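Local atomic coordinates of glucokinase (Enterococcus faecalis, PDB entry 2QM1), a protein that probably phosphorylates glucose at the expense of ATP, the first step in using the sugar. Residues K6-G10 with A21-T25. Coordinates in Å, arbitrary orientation, origin at the centre of the assembly. Numbering follows the deposited sequence.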
ATOM      1  N   LYS B   6     -32.321  -2.363 -16.522  1.00 40.38           N
ATOM      2  CA  LYS B   6     -30.922  -2.771 -16.680  1.00 39.11           C
ATOM      3  C   LYS B   6     -30.501  -3.610 -15.515  1.00 38.92           C
ATOM      4  O   LYS B   6     -30.856  -3.296 -14.365  1.00 39.04           O
ATOM      5  CB  LYS B   6     -29.984  -1.574 -16.699  1.00 38.44           C
ATOM      6  CG  LYS B   6     -30.246  -0.446 -17.734  1.00 40.74           C
ATOM      7  CD  LYS B   6     -30.729  -0.915 -19.055  1.00 41.74           C
ATOM      8  CE  LYS B   6     -29.684  -1.604 -19.897  1.00 48.12           C
ATOM      9  NZ  LYS B   6     -30.132  -1.499 -21.359  1.00 47.09           N
ATOM     10  N   LYS B   7     -29.707  -4.624 -15.823  1.00 37.93           N
ATOM     11  CA  LYS B   7     -29.203  -5.621 -14.880  1.00 38.02           C
ATOM     12  C   LYS B   7     -27.703  -5.863 -15.098  1.00 38.36           C
ATOM     13  O   LYS B   7     -27.165  -5.649 -16.197  1.00 34.90           O
ATOM     14  CB  LYS B   7     -29.968  -6.939 -15.025  1.00 37.85           C
ATOM     15  CG  LYS B   7     -31.528  -6.842 -14.797  1.00 38.24           C
ATOM     16  CD  LYS B   7     -32.206  -8.166 -15.166  1.00 39.91           C
ATOM     17  CE  LYS B   7     -33.765  -8.144 -14.985  1.00 42.04           C
ATOM     18  NZ  LYS B   7     -34.379  -7.121 -15.891  1.00 40.61           N
ATOM     19  N   ILE B   8     -27.031  -6.248 -14.018  1.00 37.85           N
ATOM     20  CA  ILE B   8     -25.625  -6.657 -14.088  1.00 39.36           C
ATOM     21  C   ILE B   8     -25.583  -8.038 -13.409  1.00 40.96           C
ATOM     22  O   ILE B   8     -26.438  -8.355 -12.565  1.00 40.59           O
ATOM     23  CB  ILE B   8     -24.669  -5.613 -13.417  1.00 39.02           C
ATOM     24  CG1 ILE B   8     -25.092  -5.396 -11.966  1.00 37.76           C
ATOM     25  CG2 ILE B   8     -24.727  -4.266 -14.151  1.00 39.21           C
ATOM     26  CD1 ILE B   8     -24.479  -4.219 -11.349  1.00 37.65           C
ATOM     27  N   ILE B   9     -24.655  -8.870 -13.869  1.00 40.62           N
ATOM     28  CA  ILE B   9     -24.442 -10.197 -13.312  1.00 39.29           C
ATOM     29  C   ILE B   9     -23.106 -10.202 -12.555  1.00 39.01           C
ATOM     30  O   ILE B   9     -22.079  -9.743 -13.073  1.00 38.34           O
ATOM     31  CB  ILE B   9     -24.447 -11.288 -14.431  1.00 38.60           C
ATOM     32  CG1 ILE B   9     -25.833 -11.403 -15.076  1.00 38.50           C
ATOM     33  CG2 ILE B   9     -23.976 -12.687 -13.834  1.00 40.75           C
ATOM     34  CD1 ILE B   9     -25.880 -12.124 -16.448  1.00 36.19           C
ATOM     35  N   GLY B  10     -23.117 -10.727 -11.335  1.00 38.64           N
ATOM     36  CA  GLY B  10     -21.843 -10.981 -10.622  1.00 38.65           C
ATOM     37  C   GLY B  10     -21.591 -12.471 -10.431  1.00 39.29           C
ATOM     38  O   GLY B  10     -22.515 -13.225 -10.195  1.00 39.63           O
ATOM     39  N   ALA B  21     -25.156 -13.819  -9.047  1.00 37.05           N
ATOM     40  CA  ALA B  21     -26.317 -12.986  -8.752  1.00 38.26           C
ATOM     41  C   ALA B  21     -26.588 -12.092  -9.914  1.00 38.50           C
ATOM     42  O   ALA B  21     -25.674 -11.774 -10.663  1.00 38.63           O
ATOM     43  CB  ALA B  21     -26.117 -12.140  -7.518  1.00 36.31           C
ATOM     44  N   ILE B  22     -27.848 -11.667  -9.983  1.00 38.33           N
ATOM     45  CA  ILE B  22     -28.320 -10.647 -10.872  1.00 39.25           C
ATOM     46  C   ILE B  22     -28.779  -9.489 -10.016  1.00 39.23           C
ATOM     47  O   ILE B  22     -29.544  -9.648  -9.058  1.00 37.90           O
ATOM     48  CB  ILE B  22     -29.456 -11.145 -11.760  1.00 39.45           C
ATOM     49  CG1 ILE B  22     -28.916 -12.158 -12.786  1.00 37.68           C
ATOM     50  CG2 ILE B  22     -30.092  -9.985 -12.475  1.00 40.75           C
ATOM     51  CD1 ILE B  22     -29.986 -12.996 -13.370  1.00 37.81           C
ATOM     52  N   LEU B  23     -28.293  -8.310 -10.373  1.00 38.57           N
ATOM     53  CA  LEU B  23     -28.486  -7.173  -9.517  1.00 38.97           C
ATOM     54  C   LEU B  23     -28.962  -6.013 -10.337  1.00 39.05           C
ATOM     55  O   LEU B  23     -28.732  -5.986 -11.548  1.00 39.02           O
ATOM     56  CB  LEU B  23     -27.136  -6.820  -8.865  1.00 37.89           C
ATOM     57  CG  LEU B  23     -26.497  -7.769  -7.842  1.00 41.34           C
ATOM     58  CD1 LEU B  23     -25.531  -8.746  -8.480  1.00 41.33           C
ATOM     59  CD2 LEU B  23     -25.733  -6.992  -6.763  1.00 41.69           C
ATOM     60  N   THR B  24     -29.603  -5.039  -9.691  1.00 39.34           N
ATOM     61  CA  THR B  24     -29.886  -3.758 -10.359  1.00 39.67           C
ATOM     62  C   THR B  24     -28.569  -3.018 -10.499  1.00 40.25           C
ATOM     63  O   THR B  24     -27.583  -3.349  -9.800  1.00 39.48           O
ATOM     64  CB  THR B  24     -30.817  -2.836  -9.531  1.00 38.94           C
ATOM     65  OG1 THR B  24     -30.136  -2.455  -8.332  1.00 41.63           O
ATOM     66  CG2 THR B  24     -32.139  -3.531  -9.163  1.00 38.49           C
ATOM     67  N   THR B  25     -28.540  -2.013 -11.380  1.00 40.91           N
ATOM     68  CA  THR B  25     -27.333  -1.236 -11.558  1.00 42.11           C
ATOM     69  C   THR B  25     -26.966  -0.460 -10.304  1.00 43.51           C
ATOM     70  O   THR B  25     -25.849  -0.039 -10.198  1.00 44.25           O
ATOM     71  CB  THR B  25     -27.366  -0.277 -12.777  1.00 42.76           C
ATOM     72  OG1 THR B  25     -28.407   0.695 -12.598  1.00 43.58           O
ATOM     73  CG2 THR B  25     -27.553  -1.064 -14.154  1.00 39.62           C
TER
HETATM   74  O   HOH W   1     -31.264  -1.361 -12.933  1.00 29.28           O
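In an antiparallel ladder every second residue pair spends its backbone polar groups on the partner strand, and the open end of this hairpin follows that rule until the strands part. Ile8 N donates to Leu23 O (3.0 Å) and Leu23 N returns a bond to Ile8 O (2.9 Å); two residues on, Gly10 N reaches Ala21 O at 2.8 Å and Ala21 N reaches Gly10 O at 2.9 Å. Ile9 and Ile22, the non-hydrogen-bonded pair between them, turn their backbone polar groups outward, where Ile9 makes backbone hydrogen bonds with Gly70 and Gly72 of strand 68-75, and Ile22 with Gln30 of strand 29-36. Both strands are thus interior to the 3-2-1-4-5 sheet of an actin-like ATPase domain, the fold of the ROK kinases, whose first hairpin this is. Carbonyls gain further from CA-H...O contacts, such as Ile9 CA to Ala21 O at 3.3 Å. Past the Ile8-Leu23 pair, at the open end, a water takes over the link between the backbones: it donates to Lys6 O (2.4 Å, notably short) and accepts from Thr25 N (3.2 Å). On one face Ile9 CG1 meets Ile22 CG1 at 3.9 Å; on the other Ile8 CG1 packs on Leu23 CB at 4.0 Å, beneath helix 310-318. Lys7 and Thr24 find their polar partners outside the two segments: Lys7 NZ forms a salt bridge with Asp67 and a hydrogen bond with Asp5 O, Thr24 OG1 a hydrogen bond with Val28 N in the turn that follows.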